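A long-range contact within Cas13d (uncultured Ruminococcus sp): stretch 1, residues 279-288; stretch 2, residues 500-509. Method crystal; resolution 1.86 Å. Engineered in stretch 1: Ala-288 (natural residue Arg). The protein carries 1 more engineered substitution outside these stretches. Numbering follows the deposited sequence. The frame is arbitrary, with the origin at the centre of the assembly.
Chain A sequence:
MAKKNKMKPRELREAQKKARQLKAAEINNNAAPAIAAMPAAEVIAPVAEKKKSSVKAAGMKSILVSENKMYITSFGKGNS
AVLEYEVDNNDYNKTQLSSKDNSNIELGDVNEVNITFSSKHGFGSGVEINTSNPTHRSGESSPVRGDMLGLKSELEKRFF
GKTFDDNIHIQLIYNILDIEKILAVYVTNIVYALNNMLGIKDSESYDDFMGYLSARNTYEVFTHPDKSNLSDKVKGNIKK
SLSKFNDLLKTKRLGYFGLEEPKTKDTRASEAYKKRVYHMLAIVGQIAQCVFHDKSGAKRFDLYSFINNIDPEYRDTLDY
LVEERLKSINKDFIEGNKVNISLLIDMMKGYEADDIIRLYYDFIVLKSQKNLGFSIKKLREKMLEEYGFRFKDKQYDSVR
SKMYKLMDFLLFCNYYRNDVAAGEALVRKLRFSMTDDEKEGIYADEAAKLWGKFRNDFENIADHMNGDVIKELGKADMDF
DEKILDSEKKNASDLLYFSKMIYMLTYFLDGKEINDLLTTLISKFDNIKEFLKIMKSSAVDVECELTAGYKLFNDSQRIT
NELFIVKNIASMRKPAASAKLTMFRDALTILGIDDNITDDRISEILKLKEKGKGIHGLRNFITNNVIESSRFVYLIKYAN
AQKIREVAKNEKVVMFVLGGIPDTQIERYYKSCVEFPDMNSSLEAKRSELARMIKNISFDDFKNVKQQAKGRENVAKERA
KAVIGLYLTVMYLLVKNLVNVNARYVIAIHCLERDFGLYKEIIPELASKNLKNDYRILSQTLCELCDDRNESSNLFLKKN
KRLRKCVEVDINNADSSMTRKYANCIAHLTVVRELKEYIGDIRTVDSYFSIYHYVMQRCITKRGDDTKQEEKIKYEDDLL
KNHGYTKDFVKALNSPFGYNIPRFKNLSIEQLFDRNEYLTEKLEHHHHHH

Stretch 1, residues 279-288: HMLAIVGQIA
Stretch 2, residues 500-509: KMIYMLTYFL

The most distinctive feature of this contact is the thioether of Met-280, whose methyl meets two successive aromatic rings, Tyr-507 and Phe-508. Met-280 CE lies 3.8 Å from Tyr-507 CG and 3.8 Å from Phe-508 CZ; the methyl makes an off-centre CH-pi contact with the tyrosine, Met-280 CE standing 4.3 Å from the Tyr-507 ring centroid. The long, flexible chain, with chi angles m, t, p, suits methionine to this reach.

Residues 279-288 are helical throughout, with phi/psi near -63/-42 and i+4 to i hydrogen bonds such as Val-284 N to Met-280 O, 3.1 Å. Residues 500-505 are helical, in a helix that begins earlier in the chain, its N-to-C direction at 105° to the first and the axes 10.8 Å apart at closest approach. Through Tyr-507 phi stays near -63, psi between -43 and -18. Further on, the hydrogen-bond spacing narrows to i+3, as from Phe-508 N to Leu-505 O (3.1 Å); Phe-508 sits at -91/2 and Leu-509 is extended at -119/151. Thr-506, chi1 p, donates from OG1 to Tyr-503 O at 2.6 Å, satisfying its hydroxyl locally.

The register pairs Met-280 with Met-504 (CA to CA 7.1 Å), Val-284 with Leu-505 (7.6 Å) and Ile-283 with Met-501 (8.2 Å). No hydrogen bond crosses; apolar side chains suit this buried seam. CA-to-CB points sideways at Val-284 and Leu-505, toward the other stretch at Met-280, Ile-283, Ile-287, Met-501, Met-504, Tyr-507 (chi -94°, 75°) and Phe-508 (-56°, -66°). Flexible Met-504 (t, m, m) folds CE to 3.4 Å from Ile-283 CG2 (m, t), while Met-504 CG meets Met-280 CG at 3.8 Å. Met-501 (t, t, p) sets SD 3.8 Å from Ile-283 CG2. One turn after Ile-283, Ile-287 (m, t) brings CD1 to 4.0 Å from Leu-505 CD2. Leu-505, chi1 -106° and chi2 23°, lies between rotamer wells; Leu-505 CD1 is 4.0 Å from CG2 of Val-284 (t), a compact branched residue whose CG2 also lies 4.0 Å from Phe-508 CE2.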

# COMPACT_ATOMS: atom_id res chain seq x y z
N HIS A 279 -0.65 -23.33 -2.28
CA HIS A 279 -0.86 -22.57 -3.53
C HIS A 279 -0.61 -21.08 -3.29
O HIS A 279 -0.05 -20.44 -4.15
CB HIS A 279 -2.27 -22.82 -4.05
CG HIS A 279 -2.45 -24.18 -4.63
ND1 HIS A 279 -3.66 -24.75 -4.82
CD2 HIS A 279 -1.55 -25.08 -5.07
CE1 HIS A 279 -3.51 -25.93 -5.35
NE2 HIS A 279 -2.25 -26.15 -5.51
N MET A 280 -1.08 -20.57 -2.16
CA MET A 280 -0.89 -19.13 -1.85
C MET A 280 0.61 -18.83 -1.72
O MET A 280 1.06 -17.91 -2.35
CB MET A 280 -1.62 -18.77 -0.56
CG MET A 280 -3.12 -18.88 -0.69
SD MET A 280 -4.08 -18.69 0.83
CE MET A 280 -3.95 -16.93 1.10
N LEU A 281 1.34 -19.64 -0.97
CA LEU A 281 2.79 -19.41 -0.76
C LEU A 281 3.56 -19.56 -2.07
O LEU A 281 4.38 -18.76 -2.35
CB LEU A 281 3.29 -20.43 0.26
CG LEU A 281 2.63 -20.38 1.62
CD1 LEU A 281 3.25 -21.38 2.56
CD2 LEU A 281 2.70 -19.00 2.21
N ALA A 282 3.24 -20.59 -2.84
CA ALA A 282 3.93 -20.82 -4.12
C ALA A 282 3.68 -19.64 -5.06
O ALA A 282 4.57 -19.29 -5.78
CB ALA A 282 3.45 -22.11 -4.71
N ILE A 283 2.47 -19.11 -5.08
CA ILE A 283 2.18 -17.94 -5.96
C ILE A 283 3.00 -16.73 -5.49
O ILE A 283 3.58 -16.08 -6.31
CB ILE A 283 0.68 -17.63 -6.00
CG1 ILE A 283 -0.06 -18.67 -6.84
CG2 ILE A 283 0.44 -16.24 -6.52
CD1 ILE A 283 -1.54 -18.67 -6.67
N VAL A 284 3.07 -16.52 -4.18
CA VAL A 284 3.87 -15.39 -3.64
C VAL A 284 5.33 -15.59 -4.06
O VAL A 284 5.93 -14.66 -4.50
CB VAL A 284 3.74 -15.31 -2.11
CG1 VAL A 284 4.82 -14.45 -1.50
CG2 VAL A 284 2.37 -14.82 -1.69
N GLY A 285 5.83 -16.82 -3.97
CA GLY A 285 7.21 -17.11 -4.37
C GLY A 285 7.43 -16.85 -5.84
O GLY A 285 8.47 -16.32 -6.19
N GLN A 286 6.47 -17.20 -6.67
CA GLN A 286 6.56 -17.00 -8.13
C GLN A 286 6.64 -15.50 -8.44
O GLN A 286 7.45 -15.11 -9.25
CB GLN A 286 5.38 -17.67 -8.82
CG GLN A 286 5.06 -17.13 -10.20
CD GLN A 286 6.06 -17.54 -11.24
OE1 GLN A 286 6.83 -18.47 -11.07
NE2 GLN A 286 6.05 -16.84 -12.35
N ILE A 287 5.83 -14.69 -7.77
CA ILE A 287 5.86 -13.22 -8.00
C ILE A 287 7.23 -12.70 -7.60
O ILE A 287 7.79 -11.93 -8.32
CB ILE A 287 4.72 -12.51 -7.26
CG1 ILE A 287 3.35 -13.00 -7.73
CG2 ILE A 287 4.85 -11.02 -7.44
CD1 ILE A 287 2.22 -12.57 -6.86
N ALA A 288 7.77 -13.20 -6.50
CA ALA A 288 9.09 -12.76 -6.01
C ALA A 288 10.15 -13.07 -7.06
O ALA A 288 10.99 -12.25 -7.29
CB ALA A 288 9.40 -13.43 -4.70
N LYS A 500 -8.09 -12.06 -9.16
CA LYS A 500 -8.27 -13.01 -8.05
C LYS A 500 -6.92 -13.25 -7.35
O LYS A 500 -6.91 -13.46 -6.17
CB LYS A 500 -9.01 -14.26 -8.54
CG LYS A 500 -10.44 -13.99 -8.96
CD LYS A 500 -11.22 -15.23 -9.37
CE LYS A 500 -11.15 -15.55 -10.84
NZ LYS A 500 -12.31 -16.35 -11.28
N MET A 501 -5.84 -13.25 -8.11
CA MET A 501 -4.50 -13.44 -7.53
C MET A 501 -4.19 -12.26 -6.61
O MET A 501 -3.67 -12.48 -5.55
CB MET A 501 -3.43 -13.52 -8.61
CG MET A 501 -2.07 -13.69 -8.07
SD MET A 501 -0.89 -14.02 -9.37
CE MET A 501 -0.83 -12.45 -10.21
N ILE A 502 -4.52 -11.05 -7.04
CA ILE A 502 -4.31 -9.84 -6.19
C ILE A 502 -5.19 -9.96 -4.94
O ILE A 502 -4.70 -9.68 -3.88
CB ILE A 502 -4.56 -8.55 -6.98
CG1 ILE A 502 -3.62 -8.44 -8.17
CG2 ILE A 502 -4.45 -7.35 -6.05
CD1 ILE A 502 -2.16 -8.51 -7.84
N TYR A 503 -6.41 -10.44 -5.08
CA TYR A 503 -7.28 -10.59 -3.89
C TYR A 503 -6.62 -11.57 -2.91
O TYR A 503 -6.65 -11.33 -1.74
CB TYR A 503 -8.68 -11.10 -4.24
CG TYR A 503 -9.46 -11.42 -2.99
CD1 TYR A 503 -10.03 -10.41 -2.25
CD2 TYR A 503 -9.56 -12.71 -2.51
CE1 TYR A 503 -10.71 -10.67 -1.07
CE2 TYR A 503 -10.23 -12.98 -1.33
CZ TYR A 503 -10.80 -11.96 -0.61
OH TYR A 503 -11.45 -12.20 0.55
N MET A 504 -6.01 -12.62 -3.43
CA MET A 504 -5.36 -13.65 -2.58
C MET A 504 -4.23 -13.01 -1.77
O MET A 504 -4.16 -13.24 -0.61
CB MET A 504 -4.80 -14.78 -3.45
CG MET A 504 -4.11 -15.85 -2.67
SD MET A 504 -2.38 -15.49 -2.34
CE MET A 504 -1.71 -15.68 -3.98
N LEU A 505 -3.47 -12.10 -2.38
CA LEU A 505 -2.33 -11.40 -1.74
C LEU A 505 -2.81 -10.61 -0.52
O LEU A 505 -2.10 -10.52 0.42
CB LEU A 505 -1.76 -10.42 -2.75
CG LEU A 505 -0.43 -10.79 -3.41
CD1 LEU A 505 -0.14 -12.27 -3.39
CD2 LEU A 505 -0.33 -10.20 -4.80
N THR A 506 -4.05 -10.11 -0.57
CA THR A 506 -4.60 -9.25 0.51
C THR A 506 -4.74 -9.99 1.84
O THR A 506 -4.81 -9.34 2.85
CB THR A 506 -5.87 -8.50 0.10
OG1 THR A 506 -6.94 -9.43 0.08
CG2 THR A 506 -5.71 -7.77 -1.21
N TYR A 507 -4.73 -11.31 1.82
CA TYR A 507 -4.82 -12.10 3.07
C TYR A 507 -3.62 -11.78 3.98
O TYR A 507 -3.75 -11.84 5.16
CB TYR A 507 -4.76 -13.59 2.76
CG TYR A 507 -6.12 -14.22 2.62
CD1 TYR A 507 -6.89 -14.02 1.50
CD2 TYR A 507 -6.64 -14.99 3.63
CE1 TYR A 507 -8.14 -14.59 1.38
CE2 TYR A 507 -7.89 -15.56 3.54
CZ TYR A 507 -8.64 -15.37 2.40
OH TYR A 507 -9.86 -15.95 2.33
N PHE A 508 -2.49 -11.48 3.37
CA PHE A 508 -1.23 -11.25 4.10
C PHE A 508 -1.05 -9.77 4.45
O PHE A 508 -0.08 -9.46 5.09
CB PHE A 508 -0.07 -11.73 3.24
CG PHE A 508 -0.18 -13.17 2.82
CD1 PHE A 508 -0.10 -14.18 3.77
CD2 PHE A 508 -0.38 -13.52 1.51
CE1 PHE A 508 -0.22 -15.51 3.40
CE2 PHE A 508 -0.49 -14.85 1.14
CZ PHE A 508 -0.40 -15.84 2.08
N LEU A 509 -2.02 -8.93 4.12
CA LEU A 509 -1.83 -7.47 4.27
C LEU A 509 -2.83 -6.82 5.23
O LEU A 509 -3.93 -7.28 5.36
CB LEU A 509 -1.98 -6.81 2.90
CG LEU A 509 -1.03 -7.31 1.81
CD1 LEU A 509 -1.28 -6.58 0.52
CD2 LEU A 509 0.41 -7.17 2.24